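Aldo-keto reductase 2E from Bombyx mori reduces 3-dehydroecdysone with NADPH as cosubstrate, as an NADP-dependent oxidoreductase of the aldo-keto reductase family that may help regulate molting. Local coordinates of one contact, PDB 3WCZ (chain A, 1.30 Å), residues 17-22 and 47-52, beside the matching contact of the related uncharacterized protein from Bombyx mori, PDB 5AZ1 (chain B, 2.30 Å), residues 18-23 and 64-69. Both blocks share one frame: the second was fitted to the first on N, CA, C and O of the twelve residues, RMSD 0.55 Å. Numbering follows each deposited sequence.

Structure 1 (3WCZ); sequences PIVALG and AGYRHI. With NAP (NADP nicotinamide-adenine-dinucleotide phosphate), chain C.
His51 ND1 donates a nearly straight hydrogen bond (3.0 Å, 168°) to Pro17 O in the imidazole plane. With CG anti to the backbone N (chi1 -176°), the ring lies beneath Ala20, small enough for its CB to sit over the centre of one face, 3.6 Å from His51 CG, a CH-pi contact. Leu21 N bonds His51 O, joining parallel strands 21-22 and 51-53 of the TIM barrel. Leu21 CB meets Ile52 CD1 and, at 3.9 Å, Tyr49 CD2; Ile52 CG2 lies 4.0 Å from Leu21 O. Val19 CG1 touches Tyr49 CE2. Water 1 links Val19 O to Arg50 N, and Arg50 NH1 bonds Tyr49 O (2.8 Å) from above the carbonyl plane. At positive phi Gly48 ends the helix in a Schellman motif. Thr85 binds His51 NE2, Ile266 O holds Tyr49 OH, and side-chain-free Gly22 lies against the NADP ribose.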
loop_
_atom_site.group_PDB
_atom_site.type_symbol
_atom_site.label_atom_id
_atom_site.label_comp_id
_atom_site.label_asym_id
_atom_site.label_seq_id
_atom_site.Cartn_x
_atom_site.Cartn_y
_atom_site.Cartn_z
ATOM N N PRO A 17 -9.918 -3.524 5.409
ATOM C CA PRO A 17 -9.128 -3.844 6.602
ATOM C C PRO A 17 -7.927 -2.948 6.686
ATOM O O PRO A 17 -7.278 -2.702 5.662
ATOM C CB PRO A 17 -8.702 -5.302 6.372
ATOM C CG PRO A 17 -9.686 -5.823 5.331
ATOM C CD PRO A 17 -10.012 -4.649 4.467
ATOM N N ILE A 18 -7.587 -2.486 7.884
ATOM C CA ILE A 18 -6.603 -1.435 8.040
ATOM C C ILE A 18 -5.139 -1.892 8.162
ATOM O O ILE A 18 -4.267 -1.083 8.379
ATOM C CB ILE A 18 -6.978 -0.479 9.194
ATOM C CG1 ILE A 18 -6.853 -1.185 10.526
ATOM C CG2 ILE A 18 -8.388 0.057 8.939
ATOM C CD1 ILE A 18 -7.371 -0.316 11.648
ATOM N N VAL A 19 -4.883 -3.192 8.007
ATOM C CA VAL A 19 -3.530 -3.693 7.771
ATOM C C VAL A 19 -3.560 -4.507 6.487
ATOM O O VAL A 19 -4.426 -5.346 6.329
ATOM C CB VAL A 19 -3.010 -4.573 8.927
ATOM C CG1 VAL A 19 -1.630 -5.052 8.634
ATOM C CG2 VAL A 19 -3.058 -3.798 10.273
ATOM N N ALA A 20 -2.619 -4.247 5.582
ATOM C CA ALA A 20 -2.464 -5.015 4.351
ATOM C C ALA A 20 -1.121 -5.692 4.304
ATOM O O ALA A 20 -0.107 -5.106 4.689
ATOM C CB ALA A 20 -2.621 -4.103 3.134
ATOM N N LEU A 21 -1.111 -6.926 3.817
ATOM C CA LEU A 21 0.158 -7.585 3.512
ATOM C C LEU A 21 0.784 -7.002 2.256
ATOM O O LEU A 21 0.151 -6.992 1.201
ATOM C CB LEU A 21 -0.033 -9.081 3.320
ATOM C CG LEU A 21 1.265 -9.838 2.980
ATOM C CD1 LEU A 21 2.196 -9.937 4.201
ATOM C CD2 LEU A 21 0.999 -11.208 2.429
ATOM N N GLY A 22 2.012 -6.520 2.356
ATOM C CA GLY A 22 2.731 -6.101 1.174
ATOM C C GLY A 22 3.341 -7.251 0.405
ATOM O O GLY A 22 3.883 -8.189 1.001
ATOM N N ALA A 47 -3.145 -16.115 9.600
ATOM C CA ALA A 47 -2.918 -15.287 10.791
ATOM C C ALA A 47 -3.959 -14.205 10.996
ATOM O O ALA A 47 -3.873 -13.426 11.951
ATOM C CB ALA A 47 -1.533 -14.654 10.731
ATOM N N GLY A 48 -4.959 -14.140 10.124
ATOM C CA GLY A 48 -6.029 -13.164 10.264
ATOM C C GLY A 48 -6.061 -11.981 9.319
ATOM O O GLY A 48 -7.008 -11.203 9.351
ATOM N N TYR A 49 -5.059 -11.856 8.456
ATOM C CA TYR A 49 -5.113 -10.796 7.448
ATOM C C TYR A 49 -6.271 -11.065 6.496
ATOM O O TYR A 49 -6.550 -12.224 6.127
ATOM C CB TYR A 49 -3.850 -10.759 6.592
ATOM C CG TYR A 49 -2.593 -10.250 7.212
ATOM C CD1 TYR A 49 -1.981 -10.927 8.263
ATOM C CD2 TYR A 49 -1.946 -9.131 6.697
ATOM C CE1 TYR A 49 -0.775 -10.497 8.791
ATOM C CE2 TYR A 49 -0.731 -8.702 7.204
ATOM C CZ TYR A 49 -0.155 -9.374 8.257
ATOM O OH TYR A 49 1.054 -8.961 8.744
ATOM N N ARG A 50 -6.892 -9.976 6.067
ATOM C CA ARG A 50 -7.948 -10.029 5.077
ATOM C C ARG A 50 -7.695 -9.002 3.982
ATOM O O ARG A 50 -8.610 -8.709 3.206
ATOM C CB ARG A 50 -9.304 -9.756 5.732
ATOM C CG ARG A 50 -9.724 -10.820 6.768
ATOM C CD ARG A 50 -9.918 -12.183 6.131
ATOM N NE ARG A 50 -10.357 -13.206 7.084
ATOM C CZ ARG A 50 -9.551 -14.086 7.660
ATOM N NH1 ARG A 50 -8.247 -14.058 7.435
ATOM N NH2 ARG A 50 -10.065 -15.010 8.484
ATOM N N HIS A 51 -6.528 -8.398 3.931
ATOM C CA HIS A 51 -6.203 -7.400 2.910
ATOM C C HIS A 51 -4.805 -7.689 2.384
ATOM O O HIS A 51 -3.867 -7.796 3.169
ATOM C CB HIS A 51 -6.315 -5.986 3.531
ATOM C CG HIS A 51 -6.090 -4.831 2.585
ATOM N ND1 HIS A 51 -6.189 -3.528 3.013
ATOM C CD2 HIS A 51 -5.756 -4.751 1.273
ATOM C CE1 HIS A 51 -5.930 -2.700 2.022
ATOM N NE2 HIS A 51 -5.677 -3.416 0.944
ATOM N N ILE A 52 -4.693 -7.848 1.057
ATOM C CA ILE A 52 -3.420 -8.089 0.378
ATOM C C ILE A 52 -3.201 -6.955 -0.611
ATOM O O ILE A 52 -4.128 -6.642 -1.359
ATOM C CB ILE A 52 -3.396 -9.412 -0.408
ATOM C CG1 ILE A 52 -3.908 -10.592 0.431
ATOM C CG2 ILE A 52 -2.003 -9.660 -0.952
ATOM C CD1 ILE A 52 -3.081 -10.962 1.643
HETATM P PA NAP C . 8.438 -2.743 4.286
HETATM O O1A NAP C . 7.188 -3.432 4.648
HETATM O O2A NAP C . 8.651 -1.322 4.484
HETATM O O5B NAP C . 9.714 -3.482 4.796
HETATM C C5B NAP C . 9.884 -4.854 4.605
HETATM C C4B NAP C . 11.136 -5.421 5.257
HETATM O O4B NAP C . 10.970 -5.426 6.688
HETATM C C3B NAP C . 11.525 -6.793 4.857
HETATM O O3B NAP C . 12.930 -6.822 4.796
HETATM C C2B NAP C . 11.002 -7.611 5.938
HETATM O O2B NAP C . 11.663 -8.850 6.104
HETATM C C1B NAP C . 11.175 -6.739 7.153
HETATM N N9A NAP C . 10.235 -6.931 8.237
HETATM C C8A NAP C . 8.909 -7.140 8.100
HETATM N N7A NAP C . 8.302 -7.158 9.270
HETATM C C5A NAP C . 9.261 -6.964 10.229
HETATM C C6A NAP C . 9.225 -6.887 11.625
HETATM N N6A NAP C . 8.067 -7.048 12.392
HETATM N N1A NAP C . 10.399 -6.678 12.246
HETATM C C2A NAP C . 11.530 -6.530 11.557
HETATM N N3A NAP C . 11.601 -6.584 10.216
HETATM C C4A NAP C . 10.454 -6.790 9.552
HETATM O O3 NAP C . 8.661 -3.062 2.713
HETATM P PN NAP C . 8.252 -2.473 1.290
HETATM O O1N NAP C . 8.140 -3.662 0.409
HETATM O O2N NAP C . 9.220 -1.397 0.945
HETATM O O5D NAP C . 6.836 -1.772 1.464
HETATM C C5D NAP C . 5.718 -2.501 1.847
HETATM C C4D NAP C . 4.666 -2.726 0.753
HETATM O O4D NAP C . 4.101 -1.501 0.323
HETATM C C3D NAP C . 5.190 -3.329 -0.511
HETATM O O3D NAP C . 5.524 -4.695 -0.369
HETATM C C2D NAP C . 4.119 -3.037 -1.439
HETATM O O2D NAP C . 3.019 -3.871 -1.211
HETATM C C1D NAP C . 3.804 -1.603 -1.075
HETATM N N1N NAP C . 4.510 -0.527 -1.780
HETATM C C2N NAP C . 3.860 0.227 -2.685
HETATM C C3N NAP C . 4.516 1.243 -3.332
HETATM C C7N NAP C . 3.716 2.058 -4.276
HETATM O O7N NAP C . 2.466 2.138 -4.207
HETATM N N7N NAP C . 4.414 2.831 -5.134
HETATM C C4N NAP C . 5.889 1.475 -3.124
HETATM C C5N NAP C . 6.557 0.698 -2.168
HETATM C C6N NAP C . 5.824 -0.289 -1.522
HETATM P P2B NAP C . 10.885 -10.250 6.103
HETATM O O1X NAP C . 12.021 -11.284 6.226
HETATM O O2X NAP C . 10.023 -10.289 7.289
HETATM O O3X NAP C . 10.141 -10.348 4.794
HETATM O O HOH W 1 -5.970 -7.513 7.062
#

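Structure 2 (5AZ1); sequences PALGYG and IGYRHI. With NDP (NADPH dihydro-nicotinamide-adenine-dinucleotide phosphate), chain D; ACT (acetate ion), chain E.
Pro18 O receives a nearly straight hydrogen bond from His68 ND1 (3.0 Å, 168°) in the imidazole plane. His68 CG is anti to the backbone N (chi1 172°), setting the ring beneath Gly21, small enough for its CA to make a CH-pi contact over one face, 3.6 Å from His68 CG and offset toward the rim. Tyr22 N bonds His68 O. Tyr22 CB meets Tyr66 CD2 at 4.1 Å, and the Tyr22 ring runs on against Ala57, Leu58 and Ala61 of helix 51-64; Ile69 CG2 lies 4.2 Å from Tyr22 O. Leu20 CD2 touches Tyr66 CZ. Water 2 links Leu20 O to Arg67 N, and Arg67 NH1 bonds Tyr66 O (2.8 Å) from above the carbonyl plane. At positive phi Gly65 ends the helix in a Schellman motif. Val284 O holds Tyr66 OH, and side-chain-free Gly23 lies against the NADPH ribose.

How the two compare
The sharpest difference lies at the histidine face: Ala20(A) is exchanged for Gly21(B), and the contact of Ala20(A) CB with His51(A) CG at 3.6 Å is absent in structure 2, since Gly21(B) has no side chain. The imidazole does not answer by moving; His51(A) and His68(B) keep their place, as do their bonds to Pro17(A) O and Pro18(B) O. Next along the strand, Leu21(A) corresponds to Tyr22(B). CB keeps its touch on the tyrosine ring (Leu21(A) CB - Tyr49(A) CD2 3.9 Å, Tyr22(B) CB - Tyr66(B) CD2 4.1 Å), while the phenol carries CE1, CZ and OH beyond the leucine branches. Nearby, the models of Ile52(A) and Ile69(B) differ at chi2 (-65° against 165°), with the CD1 atoms 2.3 Å apart. At Val19(A) and Leu20(B), CG2 of the valine has no counterpart and the leucine extends CD1 and CD2 instead, while both touch the tyrosine, Tyr49(A) or Tyr66(B). CG1, CG2 and CD1 of Ile18(A) have no counterpart in Ala19(B). The carbonyl O atoms of Arg50(A) and Arg67(B) stand 1.5 Å apart after superposition. At the helix end Ile64(B) has the larger side chain: its CG1, CG2 and CD1 have no counterpart in Ala47(A), and the CA atoms there stand 1.1 Å and the carbonyl O atoms 1.6 Å apart.

Structure 2 (5AZ1)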
loop_
_atom_site.group_PDB
_atom_site.type_symbol
_atom_site.label_atom_id
_atom_site.label_comp_id
_atom_site.label_asym_id
_atom_site.label_seq_id
_atom_site.Cartn_x
_atom_site.Cartn_y
_atom_site.Cartn_z
ATOM N N PRO B 18 -9.655 -3.354 5.463
ATOM C CA PRO B 18 -8.881 -3.614 6.697
ATOM C C PRO B 18 -7.728 -2.651 6.851
ATOM O O PRO B 18 -6.984 -2.340 5.849
ATOM C CB PRO B 18 -8.346 -5.053 6.501
ATOM C CG PRO B 18 -9.356 -5.710 5.554
ATOM C CD PRO B 18 -9.766 -4.555 4.610
ATOM N N ALA B 19 -7.543 -2.230 8.097
ATOM C CA ALA B 19 -6.633 -1.169 8.464
ATOM C C ALA B 19 -5.199 -1.522 8.280
ATOM O O ALA B 19 -4.343 -0.640 8.305
ATOM C CB ALA B 19 -6.844 -0.818 9.909
ATOM N N LEU B 20 -4.908 -2.818 8.111
ATOM C CA LEU B 20 -3.549 -3.292 7.782
ATOM C C LEU B 20 -3.629 -4.291 6.656
ATOM O O LEU B 20 -4.545 -5.084 6.598
ATOM C CB LEU B 20 -2.962 -3.964 8.982
ATOM C CG LEU B 20 -1.561 -4.585 8.934
ATOM C CD1 LEU B 20 -0.573 -3.485 9.185
ATOM C CD2 LEU B 20 -1.408 -5.646 10.036
ATOM N N GLY B 21 -2.690 -4.200 5.739
ATOM C CA GLY B 21 -2.625 -5.095 4.616
ATOM C C GLY B 21 -1.220 -5.595 4.368
ATOM O O GLY B 21 -0.235 -5.018 4.866
ATOM N N TYR B 22 -1.147 -6.641 3.538
ATOM C CA TYR B 22 0.070 -7.382 3.244
ATOM C C TYR B 22 0.661 -6.942 1.919
ATOM O O TYR B 22 0.124 -7.248 0.851
ATOM C CB TYR B 22 -0.294 -8.903 3.233
ATOM C CG TYR B 22 0.864 -9.842 3.085
ATOM C CD1 TYR B 22 1.405 -10.121 1.826
ATOM C CD2 TYR B 22 1.415 -10.441 4.172
ATOM C CE1 TYR B 22 2.473 -10.993 1.680
ATOM C CE2 TYR B 22 2.532 -11.277 4.049
ATOM C CZ TYR B 22 3.036 -11.559 2.807
ATOM O OH TYR B 22 4.128 -12.358 2.695
ATOM N N GLY B 23 1.788 -6.260 1.954
ATOM C CA GLY B 23 2.450 -5.827 0.734
ATOM C C GLY B 23 3.188 -6.915 -0.053
ATOM O O GLY B 23 3.661 -7.869 0.533
ATOM N N ILE B 64 -3.358 -16.533 10.248
ATOM C CA ILE B 64 -3.596 -15.792 11.540
ATOM C C ILE B 64 -4.658 -14.706 11.536
ATOM O O ILE B 64 -5.019 -14.251 12.624
ATOM C CB ILE B 64 -2.323 -15.211 12.187
ATOM C CG1 ILE B 64 -1.698 -14.113 11.309
ATOM C CG2 ILE B 64 -1.342 -16.354 12.464
ATOM C CD1 ILE B 64 -0.495 -13.437 11.920
ATOM N N GLY B 65 -5.155 -14.291 10.355
ATOM C CA GLY B 65 -6.239 -13.286 10.289
ATOM C C GLY B 65 -6.050 -12.057 9.382
ATOM O O GLY B 65 -6.888 -11.194 9.363
ATOM N N TYR B 66 -4.973 -11.976 8.635
ATOM C CA TYR B 66 -4.873 -10.986 7.578
ATOM C C TYR B 66 -5.877 -11.333 6.448
ATOM O O TYR B 66 -6.032 -12.514 6.025
ATOM C CB TYR B 66 -3.512 -10.949 6.957
ATOM C CG TYR B 66 -2.391 -10.225 7.693
ATOM C CD1 TYR B 66 -1.908 -10.658 8.933
ATOM C CD2 TYR B 66 -1.751 -9.140 7.106
ATOM C CE1 TYR B 66 -0.790 -10.040 9.516
ATOM C CE2 TYR B 66 -0.682 -8.512 7.707
ATOM C CZ TYR B 66 -0.192 -8.956 8.911
ATOM O OH TYR B 66 0.927 -8.289 9.472
ATOM N N ARG B 67 -6.560 -10.297 5.989
ATOM C CA ARG B 67 -7.445 -10.369 4.863
ATOM C C ARG B 67 -7.123 -9.428 3.674
ATOM O O ARG B 67 -7.631 -9.644 2.556
ATOM C CB ARG B 67 -8.825 -10.083 5.368
ATOM C CG ARG B 67 -9.295 -11.047 6.459
ATOM C CD ARG B 67 -9.563 -12.457 5.904
ATOM N NE ARG B 67 -9.932 -13.393 6.935
ATOM C CZ ARG B 67 -9.086 -14.209 7.577
ATOM N NH1 ARG B 67 -7.783 -14.255 7.339
ATOM N NH2 ARG B 67 -9.577 -14.991 8.502
ATOM N N HIS B 68 -6.288 -8.415 3.896
ATOM C CA HIS B 68 -6.064 -7.363 2.907
ATOM C C HIS B 68 -4.724 -7.656 2.279
ATOM O O HIS B 68 -3.717 -7.770 2.951
ATOM C CB HIS B 68 -6.124 -5.981 3.613
ATOM C CG HIS B 68 -5.730 -4.794 2.780
ATOM N ND1 HIS B 68 -5.893 -3.502 3.252
ATOM C CD2 HIS B 68 -5.188 -4.673 1.540
ATOM C CE1 HIS B 68 -5.431 -2.649 2.358
ATOM N NE2 HIS B 68 -5.036 -3.329 1.295
ATOM N N ILE B 69 -4.713 -7.739 0.959
ATOM C CA ILE B 69 -3.518 -8.000 0.198
ATOM C C ILE B 69 -3.307 -6.947 -0.879
ATOM O O ILE B 69 -4.165 -6.734 -1.700
ATOM C CB ILE B 69 -3.649 -9.375 -0.526
ATOM C CG1 ILE B 69 -3.822 -10.495 0.478
ATOM C CG2 ILE B 69 -2.436 -9.640 -1.425
ATOM C CD1 ILE B 69 -4.320 -11.777 -0.170
HETATM P PA NDP D . 8.078 -1.179 4.023
HETATM O O1A NDP D . 8.128 0.183 4.722
HETATM O O2A NDP D . 6.923 -2.105 4.188
HETATM O O5B NDP D . 9.370 -1.979 4.637
HETATM C C5B NDP D . 9.872 -3.172 4.054
HETATM C C4B NDP D . 11.052 -3.685 4.872
HETATM O O4B NDP D . 10.751 -3.715 6.278
HETATM C C3B NDP D . 11.462 -5.114 4.456
HETATM O O3B NDP D . 12.817 -5.107 4.033
HETATM C C2B NDP D . 11.187 -5.974 5.694
HETATM O O2B NDP D . 12.085 -7.070 5.893
HETATM C C1B NDP D . 11.206 -4.963 6.828
HETATM N N9A NDP D . 10.266 -5.235 7.909
HETATM C C8A NDP D . 8.936 -5.444 7.792
HETATM N N7A NDP D . 8.366 -5.613 8.999
HETATM C C5A NDP D . 9.350 -5.462 9.905
HETATM C C6A NDP D . 9.412 -5.522 11.364
HETATM N N6A NDP D . 8.245 -5.760 12.035
HETATM N N1A NDP D . 10.650 -5.338 11.942
HETATM C C2A NDP D . 11.780 -5.108 11.224
HETATM N N3A NDP D . 11.790 -5.030 9.878
HETATM C C4A NDP D . 10.614 -5.201 9.193
HETATM O O3 NDP D . 8.533 -0.957 2.503
HETATM P PN NDP D . 7.676 -1.226 1.182
HETATM O O1N NDP D . 7.851 0.008 0.351
HETATM O O2N NDP D . 8.022 -2.591 0.601
HETATM O O5D NDP D . 6.173 -1.405 1.803
HETATM C C5D NDP D . 5.063 -1.075 1.073
HETATM C C4D NDP D . 4.288 -2.065 0.226
HETATM O O4D NDP D . 3.377 -1.088 -0.340
HETATM C C3D NDP D . 4.814 -2.792 -1.013
HETATM O O3D NDP D . 4.981 -4.169 -0.769
HETATM C C2D NDP D . 3.675 -2.585 -2.008
HETATM O O2D NDP D . 2.598 -3.496 -1.687
HETATM C C1D NDP D . 3.298 -1.117 -1.756
HETATM N N1N NDP D . 4.079 0.008 -2.459
HETATM C C2N NDP D . 3.359 0.814 -3.294
HETATM C C3N NDP D . 3.907 1.870 -4.047
HETATM C C7N NDP D . 3.017 2.716 -4.938
HETATM O O7N NDP D . 3.599 3.423 -5.769
HETATM N N7N NDP D . 1.644 2.683 -4.840
HETATM C C4N NDP D . 5.410 2.139 -3.997
HETATM C C5N NDP D . 6.102 1.245 -3.049
HETATM C C6N NDP D . 5.425 0.255 -2.339
HETATM P P2B NDP D . 11.779 -8.590 5.401
HETATM O O1X NDP D . 10.939 -8.551 4.108
HETATM O O2X NDP D . 13.168 -9.033 5.019
HETATM O O3X NDP D . 11.055 -9.125 6.606
HETATM C C ACT E . -13.187 -14.001 8.346
HETATM O O ACT E . -12.690 -12.956 7.839
HETATM O OXT ACT E . -12.507 -15.038 8.477
HETATM C CH3 ACT E . -14.611 -14.059 8.797
HETATM O O HOH W 2 -5.711 -7.612 6.769
#